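Local coordinates for protein TRAP-type C4-dicarboxylate:H+ symport system substrate-binding component DctP (Shewanella oneidensis, PDB 4MX6) that probably captures C4-dicarboxylates such as succinate in the periplasm and delivers them to a TRAP-type proton symport system, at residues Glu307-Gln310 and Trp311-Met315. Residues are numbered along the deposited sequence; the frame is centred on the assembly and turned at random.
Sequences ERQQ and WVDVM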
loop_
_atom_site.group_PDB
_atom_site.type_symbol
_atom_site.label_atom_id
_atom_site.label_comp_id
_atom_site.label_asym_id
_atom_site.label_seq_id
_atom_site.Cartn_x
_atom_site.Cartn_y
_atom_site.Cartn_z
ATOM N N GLU A 307 16.566 -17.616 10.176
ATOM C CA GLU A 307 16.695 -16.857 8.948
ATOM C C GLU A 307 15.898 -15.563 9.049
ATOM O O GLU A 307 16.392 -14.497 8.702
ATOM C CB GLU A 307 16.235 -17.692 7.752
ATOM C CG GLU A 307 17.277 -18.717 7.358
ATOM C CD GLU A 307 16.781 -19.788 6.398
ATOM O OE1 GLU A 307 15.558 -19.967 6.224
ATOM O OE2 GLU A 307 17.650 -20.481 5.830
ATOM N N ARG A 308 14.658 -15.642 9.525
ATOM C CA ARG A 308 13.866 -14.428 9.695
ATOM C C ARG A 308 14.584 -13.458 10.632
ATOM O O ARG A 308 14.638 -12.254 10.361
ATOM C CB ARG A 308 12.462 -14.733 10.229
ATOM C CG ARG A 308 11.589 -13.466 10.384
ATOM C CD ARG A 308 10.301 -13.707 11.176
ATOM N NE ARG A 308 9.381 -12.557 11.117
ATOM C CZ ARG A 308 9.339 -11.545 11.978
ATOM N NH1 ARG A 308 10.163 -11.496 13.019
ATOM N NH2 ARG A 308 8.454 -10.570 11.801
ATOM N N GLN A 309 15.126 -13.962 11.730
ATOM C CA GLN A 309 15.756 -13.078 12.707
ATOM C C GLN A 309 16.972 -12.369 12.109
ATOM O O GLN A 309 17.244 -11.216 12.442
ATOM C CB GLN A 309 16.141 -13.828 13.985
ATOM C CG GLN A 309 16.518 -12.889 15.129
ATOM C CD GLN A 309 15.353 -12.030 15.591
ATOM O OE1 GLN A 309 14.250 -12.527 15.805
ATOM N NE2 GLN A 309 15.588 -10.736 15.721
ATOM N N GLN A 310 17.694 -13.033 11.207
ATOM C CA GLN A 310 18.826 -12.374 10.563
ATOM C C GLN A 310 18.341 -11.165 9.760
ATOM O O GLN A 310 18.951 -10.095 9.782
ATOM C CB GLN A 310 19.590 -13.350 9.663
ATOM C CG GLN A 310 20.358 -14.397 10.453
ATOM C CD GLN A 310 21.151 -15.400 9.628
ATOM O OE1 GLN A 310 20.882 -15.660 8.465
ATOM N NE2 GLN A 310 22.122 -16.002 10.269
ATOM N N TRP A 311 17.237 -11.336 9.045
ATOM C CA TRP A 311 16.644 -10.218 8.311
ATOM C C TRP A 311 16.156 -9.102 9.246
ATOM O O TRP A 311 16.353 -7.917 8.977
ATOM C CB TRP A 311 15.488 -10.725 7.451
ATOM C CG TRP A 311 15.862 -11.333 6.120
ATOM C CD1 TRP A 311 15.948 -12.654 5.803
ATOM C CD2 TRP A 311 16.178 -10.609 4.933
ATOM N NE1 TRP A 311 16.288 -12.792 4.483
ATOM C CE2 TRP A 311 16.425 -11.548 3.922
ATOM C CE3 TRP A 311 16.245 -9.249 4.625
ATOM C CZ2 TRP A 311 16.767 -11.164 2.618
ATOM C CZ3 TRP A 311 16.576 -8.868 3.334
ATOM C CH2 TRP A 311 16.816 -9.818 2.351
ATOM N N VAL A 312 15.496 -9.476 10.330
ATOM C CA VAL A 312 15.030 -8.475 11.286
ATOM C C VAL A 312 16.204 -7.643 11.796
ATOM O O VAL A 312 16.148 -6.405 11.828
ATOM C CB VAL A 312 14.305 -9.132 12.472
ATOM C CG1 VAL A 312 13.965 -8.108 13.552
ATOM C CG2 VAL A 312 13.054 -9.830 11.987
ATOM N N ASP A 313 17.264 -8.326 12.206
ATOM C CA ASP A 313 18.392 -7.660 12.843
ATOM C C ASP A 313 19.090 -6.663 11.924
ATOM O O ASP A 313 19.446 -5.567 12.350
ATOM C CB ASP A 313 19.409 -8.697 13.339
ATOM C CG ASP A 313 18.906 -9.501 14.529
ATOM O OD1 ASP A 313 17.870 -9.139 15.121
ATOM O OD2 ASP A 313 19.567 -10.500 14.886
ATOM N N VAL A 314 19.301 -7.050 10.669
ATOM C CA VAL A 314 19.995 -6.189 9.725
ATOM C C VAL A 314 19.149 -4.969 9.322
ATOM O O VAL A 314 19.684 -3.962 8.851
ATOM C CB VAL A 314 20.426 -6.997 8.476
ATOM C CG1 VAL A 314 19.255 -7.257 7.550
ATOM C CG2 VAL A 314 21.511 -6.287 7.730
ATOM N N MET A 315 17.835 -5.044 9.527
ATOM C CA MET A 315 16.926 -3.961 9.157
ATOM C C MET A 315 16.697 -2.938 10.271
ATOM O O MET A 315 16.225 -1.847 10.001
ATOM C CB MET A 315 15.581 -4.521 8.686
ATOM C CG MET A 315 15.659 -5.240 7.370
ATOM S SD MET A 315 16.220 -4.167 6.047
ATOM C CE MET A 315 16.165 -5.323 4.673
#
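Gln-309 and Asp-313 join their side chains one turn apart on the outer face of helix 305-326. NE2 of Gln-309 donates to OD1 of Asp-313 over 2.8 Å, with an N-H...O angle of 160°. OD1 lies almost in the amide plane of Gln-309, but NE2 reaches it from above the carboxylate plane. The two flat groups are turned 50° against each other. Gln-309 gets there by a bend: CG is anti to the backbone N, and the chain then folds at chi2 (65°), swinging the amide along the helix.

The side chains of the next pair, Arg-308 and Val-312, meet without a polar bond. The arginine chain is extended from CG to NE and stands out from the helix, leaning toward its C-terminal end. Its NH1 turns back to within 3.5 Å of CG2 of Val-312, and the approach to the guanidinium is oblique. CG1 of Val-312 lies 3.8 Å from NE2 of Gln-309, so each methyl meets a different chain. Arg-308 and Val-312 also both touch the loop at Phe-119.

Trp-311 turns inward, on the buried side of the helix. Its CD1 edge faces O of Glu-307 at 3.5 Å, near the ring plane. CE of Met-315 also lies in the ring plane, at an edge. Phe-161 meets the ring inside the fold, and NE1 makes weak bonds to the carbonyls of Leu-167 and Lys-168. The carboxylate of Glu-307 holds the N of Ser-304 and forms a salt bridge with Lys-168.

Regular i to i+4 backbone bonds run beneath these groups, such as Val-312 N to Arg-308 O at 2.9 Å. The chemistry is that of an amphipathic helix start, away from the succinate site. The amide-carboxylate bond ties two exposed chain ends together, while the indole packs the other face against the protein.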